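Local atomic coordinates of lipase aflb (Neosartorya fumigata, PDB entry 6IDY), a protein that probably hydrolyses ester bonds of lipids, as a fungal lipase with an alpha/beta-hydrolase core, a bound calcium ion and additional helices. Residues D97-L102 and L414-L419; A37-S42 and I88-L93; D204-S209 and T292-T297; E210-A215 and Q240-Y245. One frame throughout, in Å; residues are numbered along the deposited sequence.

Interaction 1: residues D97-L102 and L414-L419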
loop_
_atom_site.group_PDB
_atom_site.type_symbol
_atom_site.label_atom_id
_atom_site.label_comp_id
_atom_site.label_asym_id
_atom_site.label_seq_id
_atom_site.Cartn_x
_atom_site.Cartn_y
_atom_site.Cartn_z
ATOM N N ASP A 97 3.494 -11.827 20.250
ATOM C CA ASP A 97 4.041 -10.476 20.405
ATOM C C ASP A 97 3.671 -9.561 19.229
ATOM O O ASP A 97 3.326 -8.394 19.441
ATOM C CB ASP A 97 5.562 -10.516 20.652
ATOM C CG ASP A 97 6.405 -11.075 19.509
ATOM O OD1 ASP A 97 6.002 -12.107 18.918
ATOM O OD2 ASP A 97 7.475 -10.492 19.222
ATOM N N ILE A 98 3.686 -10.109 17.998
ATOM C CA ILE A 98 3.309 -9.359 16.798
ATOM C C ILE A 98 1.789 -9.137 16.814
ATOM O O ILE A 98 1.354 -8.001 16.623
ATOM C CB ILE A 98 3.883 -9.985 15.491
ATOM C CG1 ILE A 98 5.434 -9.883 15.504
ATOM C CG2 ILE A 98 3.299 -9.297 14.232
ATOM C CD1 ILE A 98 6.196 -10.711 14.476
ATOM N N LEU A 99 1.001 -10.195 17.148
ATOM C CA LEU A 99 -0.460 -10.127 17.281
ATOM C C LEU A 99 -0.874 -9.058 18.299
ATOM O O LEU A 99 -1.798 -8.289 18.027
ATOM C CB LEU A 99 -1.060 -11.486 17.699
ATOM C CG LEU A 99 -1.326 -12.514 16.597
ATOM C CD1 LEU A 99 -1.808 -13.829 17.187
ATOM C CD2 LEU A 99 -2.346 -12.007 15.589
ATOM N N SER A 100 -0.170 -8.996 19.451
ATOM C CA SER A 100 -0.414 -8.018 20.514
ATOM C C SER A 100 -0.201 -6.594 20.003
ATOM O O SER A 100 -1.026 -5.725 20.285
ATOM C CB SER A 100 0.478 -8.297 21.721
ATOM O OG SER A 100 0.244 -7.375 22.771
ATOM N N PHE A 101 0.880 -6.370 19.220
ATOM C CA PHE A 101 1.214 -5.076 18.621
ATOM C C PHE A 101 0.146 -4.673 17.596
ATOM O O PHE A 101 -0.349 -3.547 17.649
ATOM C CB PHE A 101 2.624 -5.105 17.993
ATOM C CG PHE A 101 3.026 -3.852 17.242
ATOM C CD1 PHE A 101 3.394 -2.697 17.927
ATOM C CD2 PHE A 101 3.056 -3.833 15.853
ATOM C CE1 PHE A 101 3.771 -1.543 17.234
ATOM C CE2 PHE A 101 3.431 -2.676 15.160
ATOM C CZ PHE A 101 3.784 -1.539 15.856
ATOM N N LEU A 102 -0.222 -5.601 16.689
ATOM C CA LEU A 102 -1.247 -5.386 15.658
ATOM C C LEU A 102 -2.621 -5.116 16.283
ATOM O O LEU A 102 -3.394 -4.324 15.739
ATOM C CB LEU A 102 -1.336 -6.596 14.709
ATOM C CG LEU A 102 -0.113 -6.916 13.837
ATOM C CD1 LEU A 102 -0.249 -8.285 13.223
ATOM C CD2 LEU A 102 0.095 -5.878 12.728
ATOM N N LEU A 414 -0.779 -7.714 8.610
ATOM C CA LEU A 414 -1.546 -6.541 8.164
ATOM C C LEU A 414 -2.926 -6.900 7.617
ATOM O O LEU A 414 -3.842 -6.075 7.679
ATOM C CB LEU A 414 -0.784 -5.755 7.086
ATOM C CG LEU A 414 0.551 -5.136 7.467
ATOM C CD1 LEU A 414 1.227 -4.542 6.231
ATOM C CD2 LEU A 414 0.396 -4.113 8.593
ATOM N N LEU A 415 -3.062 -8.116 7.058
ATOM C CA LEU A 415 -4.312 -8.630 6.505
ATOM C C LEU A 415 -5.392 -8.705 7.565
ATOM O O LEU A 415 -6.569 -8.547 7.245
ATOM C CB LEU A 415 -4.100 -10.012 5.872
ATOM C CG LEU A 415 -3.236 -10.049 4.610
ATOM C CD1 LEU A 415 -2.946 -11.463 4.221
ATOM C CD2 LEU A 415 -3.885 -9.304 3.454
ATOM N N LEU A 416 -4.985 -8.917 8.833
ATOM C CA LEU A 416 -5.895 -8.986 9.978
ATOM C C LEU A 416 -6.489 -7.611 10.267
ATOM O O LEU A 416 -7.676 -7.504 10.567
ATOM C CB LEU A 416 -5.182 -9.559 11.211
ATOM C CG LEU A 416 -4.479 -10.916 11.029
ATOM C CD1 LEU A 416 -3.609 -11.235 12.233
ATOM C CD2 LEU A 416 -5.488 -12.053 10.792
ATOM N N ILE A 417 -5.678 -6.557 10.127
ATOM C CA ILE A 417 -6.135 -5.175 10.296
ATOM C C ILE A 417 -7.046 -4.812 9.113
ATOM O O ILE A 417 -8.138 -4.267 9.321
ATOM C CB ILE A 417 -4.941 -4.194 10.454
ATOM C CG1 ILE A 417 -4.217 -4.435 11.790
ATOM C CG2 ILE A 417 -5.412 -2.737 10.333
ATOM C CD1 ILE A 417 -2.862 -3.751 11.899
ATOM N N ALA A 418 -6.607 -5.157 7.881
ATOM C CA ALA A 418 -7.375 -4.896 6.662
ATOM C C ALA A 418 -8.788 -5.491 6.757
ATOM O O ALA A 418 -9.752 -4.796 6.430
ATOM C CB ALA A 418 -6.638 -5.413 5.433
ATOM N N LEU A 419 -8.918 -6.724 7.304
ATOM C CA LEU A 419 -10.217 -7.368 7.478
ATOM C C LEU A 419 -11.082 -6.621 8.490
ATOM O O LEU A 419 -12.246 -6.348 8.197
ATOM C CB LEU A 419 -10.100 -8.856 7.864
ATOM C CG LEU A 419 -11.444 -9.606 7.959
ATOM C CD1 LEU A 419 -12.151 -9.668 6.607
ATOM C CD2 LEU A 419 -11.266 -10.977 8.549
#
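Leu102 turns its CG away from its own carbonyl carbon (chi1 -65°), and Ile417 places CG1 in the same way (chi1 -68°); with these torsions each stands beside its own backbone N, and Leu102 CD2 and Ile417 CD1 are the atoms that meet in a helix-helix packing between helix 96-103 and helix 414-424. The closest CA atoms are those of Leu102 and Ile417, 7.3 Å apart, and both side chains leave the backbone toward the facing helix. They cross at about a right angle, with Leu102 CD2 lying 3.7 Å from Ile417 CD1. That same CD1 also reaches the backbone, 3.9 Å from Leu102 O, so the isoleucine tip touches both the methyl and the carbonyl oxygen of Leu102. One turn earlier, Leu99 adds a second apolar pair. Its CB does not head straight for the other helix, yet the end of the side chain bends nearer and touches Leu416 at an oblique angle. No hydrogen bond spans the two segments, and all four touching residues are buried, as expected of a purely apolar interface. Thr175 of helix 173-178 packs on both Leu102 and Ile417, while Ile44 of helix 31-47 packs on Leu99. The contact therefore joins the N-terminal helices to a helix near the C-terminus, more than 300 residues later. At its Leu99 end the pairing rests on one methyl-to-methyl approach, Leu99 CD2 to Leu416 CD1, at 3.7 Å.

Interaction 2: residues A37-S42 and I88-L93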
loop_
_atom_site.group_PDB
_atom_site.type_symbol
_atom_site.label_atom_id
_atom_site.label_comp_id
_atom_site.label_asym_id
_atom_site.label_seq_id
_atom_site.Cartn_x
_atom_site.Cartn_y
_atom_site.Cartn_z
ATOM N N ALA A 37 -14.102 -13.660 10.954
ATOM C CA ALA A 37 -13.918 -12.656 12.008
ATOM C C ALA A 37 -13.927 -13.319 13.390
ATOM O O ALA A 37 -13.050 -13.024 14.202
ATOM C CB ALA A 37 -15.005 -11.596 11.924
ATOM N N SER A 38 -14.890 -14.243 13.635
ATOM C CA SER A 38 -15.016 -14.986 14.893
ATOM C C SER A 38 -13.769 -15.842 15.131
ATOM O O SER A 38 -13.167 -15.744 16.205
ATOM C CB SER A 38 -16.268 -15.859 14.882
ATOM O OG SER A 38 -16.449 -16.510 16.129
ATOM N N LEU A 39 -13.355 -16.634 14.102
ATOM C CA LEU A 39 -12.175 -17.503 14.134
ATOM C C LEU A 39 -10.912 -16.707 14.460
ATOM O O LEU A 39 -10.128 -17.140 15.303
ATOM C CB LEU A 39 -12.012 -18.253 12.798
ATOM C CG LEU A 39 -10.900 -19.303 12.732
ATOM C CD1 LEU A 39 -11.445 -20.643 12.280
ATOM C CD2 LEU A 39 -9.764 -18.849 11.815
ATOM N N ILE A 40 -10.739 -15.538 13.817
ATOM C CA ILE A 40 -9.580 -14.667 14.017
ATOM C C ILE A 40 -9.591 -14.058 15.420
ATOM O O ILE A 40 -8.565 -14.125 16.095
ATOM C CB ILE A 40 -9.433 -13.617 12.870
ATOM C CG1 ILE A 40 -9.032 -14.320 11.556
ATOM C CG2 ILE A 40 -8.423 -12.517 13.220
ATOM C CD1 ILE A 40 -9.067 -13.464 10.338
ATOM N N ALA A 41 -10.741 -13.504 15.868
ATOM C CA ALA A 41 -10.883 -12.913 17.206
ATOM C C ALA A 41 -10.577 -13.937 18.307
ATOM O O ALA A 41 -9.880 -13.599 19.264
ATOM C CB ALA A 41 -12.277 -12.332 17.394
ATOM N N SER A 42 -11.051 -15.194 18.144
ATOM C CA SER A 42 -10.805 -16.265 19.112
ATOM C C SER A 42 -9.360 -16.763 19.048
ATOM O O SER A 42 -8.782 -17.058 20.090
ATOM C CB SER A 42 -11.803 -17.407 18.953
ATOM O OG SER A 42 -11.651 -18.088 17.720
ATOM N N ILE A 88 -3.597 -17.481 7.453
ATOM C CA ILE A 88 -2.493 -16.779 8.119
ATOM C C ILE A 88 -2.436 -17.197 9.609
ATOM O O ILE A 88 -1.358 -17.496 10.129
ATOM C CB ILE A 88 -2.677 -15.240 7.895
ATOM C CG1 ILE A 88 -2.096 -14.778 6.527
ATOM C CG2 ILE A 88 -2.175 -14.363 9.043
ATOM C CD1 ILE A 88 -0.606 -14.806 6.339
ATOM N N LEU A 89 -3.604 -17.274 10.265
ATOM C CA LEU A 89 -3.669 -17.710 11.658
ATOM C C LEU A 89 -3.715 -19.225 11.808
ATOM O O LEU A 89 -3.123 -19.745 12.753
ATOM C CB LEU A 89 -4.816 -17.037 12.421
ATOM C CG LEU A 89 -4.614 -15.566 12.824
ATOM C CD1 LEU A 89 -5.765 -15.086 13.660
ATOM C CD2 LEU A 89 -3.314 -15.358 13.618
ATOM N N THR A 90 -4.389 -19.937 10.875
ATOM C CA THR A 90 -4.517 -21.408 10.883
ATOM C C THR A 90 -3.137 -22.088 10.864
ATOM O O THR A 90 -2.914 -23.047 11.603
ATOM C CB THR A 90 -5.435 -21.880 9.734
ATOM O OG1 THR A 90 -6.663 -21.155 9.791
ATOM C CG2 THR A 90 -5.732 -23.384 9.785
ATOM N N VAL A 91 -2.208 -21.557 10.048
ATOM C CA VAL A 91 -0.835 -22.071 9.932
ATOM C C VAL A 91 0.074 -21.553 11.063
ATOM O O VAL A 91 1.233 -21.959 11.144
ATOM C CB VAL A 91 -0.209 -21.838 8.524
ATOM C CG1 VAL A 91 -1.061 -22.461 7.420
ATOM C CG2 VAL A 91 0.058 -20.357 8.254
ATOM N N GLY A 92 -0.451 -20.652 11.892
ATOM C CA GLY A 92 0.263 -20.056 13.017
ATOM C C GLY A 92 1.435 -19.183 12.615
ATOM O O GLY A 92 2.476 -19.202 13.274
ATOM N N LEU A 93 1.276 -18.411 11.533
ATOM C CA LEU A 93 2.328 -17.529 11.026
ATOM C C LEU A 93 2.594 -16.320 11.939
ATOM O O LEU A 93 3.738 -15.868 12.030
ATOM C CB LEU A 93 1.992 -17.072 9.587
ATOM C CG LEU A 93 3.100 -16.373 8.782
ATOM C CD1 LEU A 93 4.212 -17.321 8.425
ATOM C CD2 LEU A 93 2.557 -15.807 7.505
#
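Ile40 and Leu89 bring the two backbones nearest, with their CA atoms 7.1 Å apart, where the middle of helix 31-47 passes the last turn of helix 81-90. This is helix-helix packing beside a Schellman motif: Gly92 has positive phi (66°), and two bonds run back into the final turn, from Leu93 N to Ile88 O at 3.1 Å and from Gly92 N to Leu89 O at 3.0 Å. The chain leaves the helix at Gly92, three residues after Leu89, which makes the main contact. Leu89 points its CB toward helix 31-47, and its CG stands opposite the carbonyl carbon (chi1 -75°), with CD1 extended beyond it. That methyl does the touching. It lies 3.7 Å from Ile40 CG2 and 4.0 Å from Ile40 CB, close to the branch point, and the two side chains cross at about a right angle. Leu89 CD1 is also 3.8 Å from Ile40 O, so it meets backbone as well as side chain. Ile40 is shared with helix 414-424, through Leu416 and Leu419, and with Leu20 of helix 16-24, which places the pair inside a bundle of helices. Toward solvent the contact thins to Leu39 and Thr90, whose hydroxyl is hydrogen-bonded to Arg86 O within its own helix; there Leu39 CD2 comes only to 4.4 Å from Thr90 OG1.

Interaction 3: residues D204-S209 and T292-T297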
loop_
_atom_site.group_PDB
_atom_site.type_symbol
_atom_site.label_atom_id
_atom_site.label_comp_id
_atom_site.label_asym_id
_atom_site.label_seq_id
_atom_site.Cartn_x
_atom_site.Cartn_y
_atom_site.Cartn_z
ATOM N N ASP A 204 -13.841 6.893 -0.835
ATOM C CA ASP A 204 -13.648 7.264 -2.228
ATOM C C ASP A 204 -12.155 7.544 -2.532
ATOM O O ASP A 204 -11.541 8.398 -1.887
ATOM C CB ASP A 204 -14.515 8.507 -2.504
ATOM C CG ASP A 204 -14.578 9.010 -3.930
ATOM O OD1 ASP A 204 -13.826 8.488 -4.784
ATOM O OD2 ASP A 204 -15.377 9.926 -4.191
ATOM N N VAL A 205 -11.576 6.787 -3.489
ATOM C CA VAL A 205 -10.173 6.915 -3.932
ATOM C C VAL A 205 -9.874 8.365 -4.380
ATOM O O VAL A 205 -8.775 8.858 -4.130
ATOM C CB VAL A 205 -9.783 5.864 -5.019
ATOM C CG1 VAL A 205 -8.326 6.025 -5.462
ATOM C CG2 VAL A 205 -10.017 4.439 -4.523
ATOM N N GLN A 206 -10.872 9.054 -4.974
ATOM C CA GLN A 206 -10.770 10.456 -5.410
ATOM C C GLN A 206 -10.487 11.389 -4.221
ATOM O O GLN A 206 -9.744 12.354 -4.374
ATOM C CB GLN A 206 -12.037 10.903 -6.163
ATOM C CG GLN A 206 -12.352 10.038 -7.387
ATOM C CD GLN A 206 -13.700 10.330 -7.989
ATOM O OE1 GLN A 206 -13.802 10.873 -9.092
ATOM N NE2 GLN A 206 -14.767 9.962 -7.292
ATOM N N ILE A 207 -11.074 11.089 -3.044
ATOM C CA ILE A 207 -10.864 11.837 -1.801
ATOM C C ILE A 207 -9.503 11.440 -1.230
ATOM O O ILE A 207 -8.742 12.312 -0.819
ATOM C CB ILE A 207 -12.007 11.600 -0.754
ATOM C CG1 ILE A 207 -13.425 11.967 -1.301
ATOM C CG2 ILE A 207 -11.715 12.309 0.593
ATOM C CD1 ILE A 207 -13.650 13.406 -1.812
ATOM N N ASN A 208 -9.200 10.122 -1.204
ATOM C CA ASN A 208 -7.922 9.598 -0.697
ATOM C C ASN A 208 -6.735 10.254 -1.384
ATOM O O ASN A 208 -5.757 10.589 -0.721
ATOM C CB ASN A 208 -7.853 8.064 -0.844
ATOM C CG ASN A 208 -8.929 7.328 -0.084
ATOM O OD1 ASN A 208 -9.547 7.861 0.839
ATOM N ND2 ASN A 208 -9.180 6.080 -0.461
ATOM N N SER A 209 -6.847 10.460 -2.713
ATOM C CA SER A 209 -5.836 11.076 -3.572
ATOM C C SER A 209 -5.468 12.504 -3.160
ATOM O O SER A 209 -4.326 12.909 -3.365
ATOM C CB SER A 209 -6.304 11.061 -5.020
ATOM O OG SER A 209 -6.568 9.727 -5.418
ATOM N N THR A 292 -14.403 -0.309 -13.765
ATOM C CA THR A 292 -15.138 0.775 -13.123
ATOM C C THR A 292 -14.975 2.100 -13.835
ATOM O O THR A 292 -14.026 2.286 -14.601
ATOM C CB THR A 292 -14.762 0.897 -11.652
ATOM O OG1 THR A 292 -13.368 1.205 -11.549
ATOM C CG2 THR A 292 -15.128 -0.353 -10.859
ATOM N N GLU A 293 -15.908 3.030 -13.568
ATOM C CA GLU A 293 -15.851 4.389 -14.083
ATOM C C GLU A 293 -14.629 5.082 -13.491
ATOM O O GLU A 293 -13.983 5.844 -14.197
ATOM C CB GLU A 293 -17.134 5.165 -13.752
ATOM C CG GLU A 293 -18.230 4.961 -14.787
ATOM C CD GLU A 293 -17.896 5.459 -16.183
ATOM O OE1 GLU A 293 -17.548 6.654 -16.329
ATOM O OE2 GLU A 293 -17.979 4.648 -17.134
ATOM N N PHE A 294 -14.272 4.763 -12.223
ATOM C CA PHE A 294 -13.088 5.321 -11.570
ATOM C C PHE A 294 -11.809 5.024 -12.368
ATOM O O PHE A 294 -11.074 5.948 -12.700
ATOM C CB PHE A 294 -12.941 4.831 -10.112
ATOM C CG PHE A 294 -11.633 5.308 -9.522
ATOM C CD1 PHE A 294 -11.481 6.629 -9.106
ATOM C CD2 PHE A 294 -10.512 4.483 -9.518
ATOM C CE1 PHE A 294 -10.250 7.093 -8.649
ATOM C CE2 PHE A 294 -9.275 4.956 -9.078
ATOM C CZ PHE A 294 -9.148 6.265 -8.673
ATOM N N ILE A 295 -11.538 3.732 -12.628
ATOM C CA ILE A 295 -10.364 3.248 -13.356
ATOM C C ILE A 295 -10.323 3.822 -14.777
ATOM O O ILE A 295 -9.286 4.338 -15.186
ATOM C CB ILE A 295 -10.284 1.687 -13.304
ATOM C CG1 ILE A 295 -10.009 1.175 -11.857
ATOM C CG2 ILE A 295 -9.275 1.105 -14.313
ATOM C CD1 ILE A 295 -8.705 1.634 -11.181
ATOM N N ARG A 296 -11.454 3.761 -15.498
ATOM C CA ARG A 296 -11.598 4.293 -16.858
ATOM C C ARG A 296 -11.309 5.805 -16.888
ATOM O O ARG A 296 -10.633 6.275 -17.808
ATOM C CB ARG A 296 -13.007 3.996 -17.383
ATOM C CG ARG A 296 -13.260 4.370 -18.845
ATOM C CD ARG A 296 -14.267 3.447 -19.528
ATOM N NE ARG A 296 -15.498 3.262 -18.751
ATOM C CZ ARG A 296 -15.793 2.166 -18.054
ATOM N NH1 ARG A 296 -14.949 1.142 -18.024
ATOM N NH2 ARG A 296 -16.928 2.091 -17.375
ATOM N N THR A 297 -11.810 6.555 -15.876
ATOM C CA THR A 297 -11.583 8.005 -15.769
ATOM C C THR A 297 -10.102 8.273 -15.535
ATOM O O THR A 297 -9.540 9.142 -16.187
ATOM C CB THR A 297 -12.458 8.632 -14.669
ATOM O OG1 THR A 297 -13.828 8.385 -14.981
ATOM C CG2 THR A 297 -12.237 10.140 -14.526
#
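The Phe294 ring has Val205 over one face and Gln206 at its edge. Val205 CB stands 4.1 Å from the ring centroid, 27° off the normal, a CH-pi contact, and its CG1 presses closely on the rim, 3.3 Å from Phe294 CZ. Gln206 CG lies near the ring plane, 3.8 Å from Phe294 CE1; the two side chains run past each other in opposite directions, with amide and ring planes 80° apart. Phe294 reaches across because its CG is anti to the backbone N (chi1 174°). Both segments are helix N-termini, each opened by an N-cap residue. Helix 205-223 flanks the sheet of an alpha/beta-hydrolase core; helix 293-299, from the excursion between strands 253-259 and 310-314, packs against it and against helix 235-245, whose Trp241 stacks with the Phe294 ring. At the start of helix 205-223, Asp204 OD1 accepts from Gln206 N at 3.0 Å, from above the carboxylate plane, and on its syn lone pair from Gln206 NE2 at 3.1 Å. Gln287 NE2 is a further donor to Asp204 OD1, and Glu432 takes the N-H groups of Glu293 and Phe294. Gln206 OE1 accepts from Ala436 N, and its NE2 also donates to Ala434 O, so this amide links the helix start to the C-terminal tail. One turn into helix 205-223, Ser209 OG donates to Val205 O at 2.7 Å, on the face opposite to the one used by Ser209 N.

Interaction 4: residues E210-A215 and Q240-Y245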
loop_
_atom_site.group_PDB
_atom_site.type_symbol
_atom_site.label_atom_id
_atom_site.label_comp_id
_atom_site.label_asym_id
_atom_site.label_seq_id
_atom_site.Cartn_x
_atom_site.Cartn_y
_atom_site.Cartn_z
ATOM N N GLU A 210 -6.429 13.265 -2.598
ATOM C CA GLU A 210 -6.229 14.645 -2.138
ATOM C C GLU A 210 -5.167 14.696 -1.050
ATOM O O GLU A 210 -4.369 15.635 -1.013
ATOM C CB GLU A 210 -7.537 15.240 -1.606
ATOM C CG GLU A 210 -8.557 15.510 -2.695
ATOM C CD GLU A 210 -9.700 16.404 -2.268
ATOM O OE1 GLU A 210 -9.503 17.248 -1.366
ATOM O OE2 GLU A 210 -10.796 16.271 -2.851
ATOM N N TYR A 211 -5.154 13.672 -0.173
ATOM C CA TYR A 211 -4.178 13.552 0.901
ATOM C C TYR A 211 -2.775 13.358 0.343
ATOM O O TYR A 211 -1.838 13.907 0.901
ATOM C CB TYR A 211 -4.566 12.430 1.874
ATOM C CG TYR A 211 -5.821 12.751 2.656
ATOM C CD1 TYR A 211 -5.757 13.433 3.866
ATOM C CD2 TYR A 211 -7.079 12.407 2.166
ATOM C CE1 TYR A 211 -6.911 13.756 4.579
ATOM C CE2 TYR A 211 -8.241 12.729 2.865
ATOM C CZ TYR A 211 -8.151 13.395 4.077
ATOM O OH TYR A 211 -9.284 13.679 4.791
ATOM N N VAL A 212 -2.643 12.612 -0.776
ATOM C CA VAL A 212 -1.368 12.380 -1.460
ATOM C C VAL A 212 -0.908 13.682 -2.129
ATOM O O VAL A 212 0.242 14.075 -1.940
ATOM C CB VAL A 212 -1.400 11.192 -2.464
ATOM C CG1 VAL A 212 -0.052 11.030 -3.168
ATOM C CG2 VAL A 212 -1.790 9.899 -1.770
ATOM N N ALA A 213 -1.803 14.342 -2.898
ATOM C CA ALA A 213 -1.508 15.611 -3.586
ATOM C C ALA A 213 -1.062 16.667 -2.584
ATOM O O ALA A 213 -0.032 17.308 -2.802
ATOM C CB ALA A 213 -2.730 16.101 -4.353
ATOM N N TYR A 214 -1.795 16.807 -1.453
ATOM C CA TYR A 214 -1.392 17.771 -0.436
ATOM C C TYR A 214 -0.072 17.385 0.217
ATOM O O TYR A 214 0.776 18.261 0.374
ATOM C CB TYR A 214 -2.490 18.042 0.608
ATOM C CG TYR A 214 -2.123 19.171 1.547
ATOM C CD1 TYR A 214 -2.331 20.499 1.187
ATOM C CD2 TYR A 214 -1.536 18.913 2.783
ATOM C CE1 TYR A 214 -1.978 21.543 2.041
ATOM C CE2 TYR A 214 -1.167 19.947 3.638
ATOM C CZ TYR A 214 -1.392 21.262 3.266
ATOM O OH TYR A 214 -1.026 22.282 4.111
ATOM N N ALA A 215 0.112 16.092 0.576
ATOM C CA ALA A 215 1.350 15.602 1.204
ATOM C C ALA A 215 2.556 15.888 0.321
ATOM O O ALA A 215 3.575 16.356 0.822
ATOM C CB ALA A 215 1.255 14.112 1.510
ATOM N N GLN A 240 -1.184 8.193 -8.562
ATOM C CA GLN A 240 -1.429 8.423 -9.988
ATOM C C GLN A 240 -2.546 9.448 -10.203
ATOM O O GLN A 240 -2.401 10.322 -11.060
ATOM C CB GLN A 240 -1.738 7.097 -10.714
ATOM C CG GLN A 240 -1.750 7.211 -12.243
ATOM C CD GLN A 240 -0.396 7.374 -12.904
ATOM O OE1 GLN A 240 0.651 7.581 -12.258
ATOM N NE2 GLN A 240 -0.395 7.293 -14.233
ATOM N N TRP A 241 -3.645 9.346 -9.421
ATOM C CA TRP A 241 -4.759 10.301 -9.486
ATOM C C TRP A 241 -4.276 11.693 -9.040
ATOM O O TRP A 241 -4.570 12.674 -9.714
ATOM C CB TRP A 241 -5.967 9.816 -8.645
ATOM C CG TRP A 241 -7.205 10.661 -8.791
ATOM C CD1 TRP A 241 -7.489 11.823 -8.134
ATOM C CD2 TRP A 241 -8.344 10.383 -9.623
ATOM N NE1 TRP A 241 -8.727 12.294 -8.511
ATOM C CE2 TRP A 241 -9.283 11.420 -9.411
ATOM C CE3 TRP A 241 -8.654 9.366 -10.549
ATOM C CZ2 TRP A 241 -10.508 11.474 -10.093
ATOM C CZ3 TRP A 241 -9.886 9.398 -11.195
ATOM C CH2 TRP A 241 -10.800 10.435 -10.958
ATOM N N ALA A 242 -3.498 11.770 -7.939
ATOM C CA ALA A 242 -2.933 13.035 -7.434
ATOM C C ALA A 242 -2.022 13.682 -8.489
ATOM O O ALA A 242 -2.148 14.875 -8.754
ATOM C CB ALA A 242 -2.156 12.791 -6.140
ATOM N N LEU A 243 -1.156 12.878 -9.131
ATOM C CA LEU A 243 -0.248 13.362 -10.172
ATOM C C LEU A 243 -1.013 13.877 -11.401
ATOM O O LEU A 243 -0.681 14.936 -11.934
ATOM C CB LEU A 243 0.772 12.278 -10.564
ATOM C CG LEU A 243 1.814 11.903 -9.504
ATOM C CD1 LEU A 243 2.535 10.617 -9.894
ATOM C CD2 LEU A 243 2.821 13.054 -9.262
ATOM N N LYS A 244 -2.052 13.152 -11.816
ATOM C CA LYS A 244 -2.874 13.530 -12.965
ATOM C C LYS A 244 -3.638 14.848 -12.732
ATOM O O LYS A 244 -3.502 15.786 -13.518
ATOM C CB LYS A 244 -3.855 12.391 -13.317
ATOM C CG LYS A 244 -4.869 12.763 -14.408
ATOM C CD LYS A 244 -5.566 11.538 -14.994
ATOM C CE LYS A 244 -6.365 11.912 -16.213
ATOM N NZ LYS A 244 -7.373 10.871 -16.530
ATOM N N TYR A 245 -4.449 14.900 -11.663
ATOM C CA TYR A 245 -5.336 16.027 -11.407
ATOM C C TYR A 245 -4.718 17.175 -10.604
ATOM O O TYR A 245 -5.325 18.238 -10.543
ATOM C CB TYR A 245 -6.645 15.531 -10.796
ATOM C CG TYR A 245 -7.375 14.625 -11.765
ATOM C CD1 TYR A 245 -7.949 15.134 -12.928
ATOM C CD2 TYR A 245 -7.397 13.248 -11.577
ATOM C CE1 TYR A 245 -8.588 14.301 -13.844
ATOM C CE2 TYR A 245 -8.037 12.405 -12.483
ATOM C CZ TYR A 245 -8.629 12.935 -13.618
ATOM O OH TYR A 245 -9.257 12.105 -14.511
#
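Ala242 directs its CB at helix 205-223 and sets it against two neighbours, Val212 and Ala213. The methyl of Ala213 does not aim straight at the other helix but meets Ala242 from the flank, CB to CB at 3.8 Å. Val212 does point across, with CG1 anti to the backbone N (chi1 178°), and this branch ends 4.0 Å from Ala242 CB. Nearer than either side chain is the main chain itself, since Ala242 CB lies 3.6 Å from Ala213 N. The CA atoms of Ala213 and Ala242 are accordingly only 4.8 Å apart, a spacing that their small side chains permit. In the alpha/beta-hydrolase core, helix 205-223 is the helix of the beta-alpha-beta crossover from strand 190-195 to strand 227-232, which passes strand 161-166, and helix 235-245 leads from strand 227-232 to strand 253-259; the contact is where these successive helices pack side by side. Val212 packs on Leu195 of strand 190-195 as well, bridging helix and sheet. With no hydrogen bond between the segments and all three touching residues buried, the fit depends on shape: short apolar groups let the helices approach almost backbone to backbone, so van der Waals contact carries the pairing.

Overall arrangement
The contacts form two clusters. Interactions 1 and 2 have centres 10 Å apart and touch, with Leu99 meeting Leu89, in the helical assembly built from the N-terminal helices and helix 414-424. Interactions 3 and 4, with centres 12 Å apart, share helix 205-223 and touch through Trp241 beside the central sheet. Interactions 1 and 4 lie on opposite sides of the chain's centre, about 17 Å apart at their nearest atoms. Along the chain, interaction 2 closes before interaction 1 opens; interaction 1 then spans interactions 3 and 4, with interaction 4 within the span of interaction 3. The late helix 414-424 thus returns to the first helices, enclosing the hydrolase core in sequence.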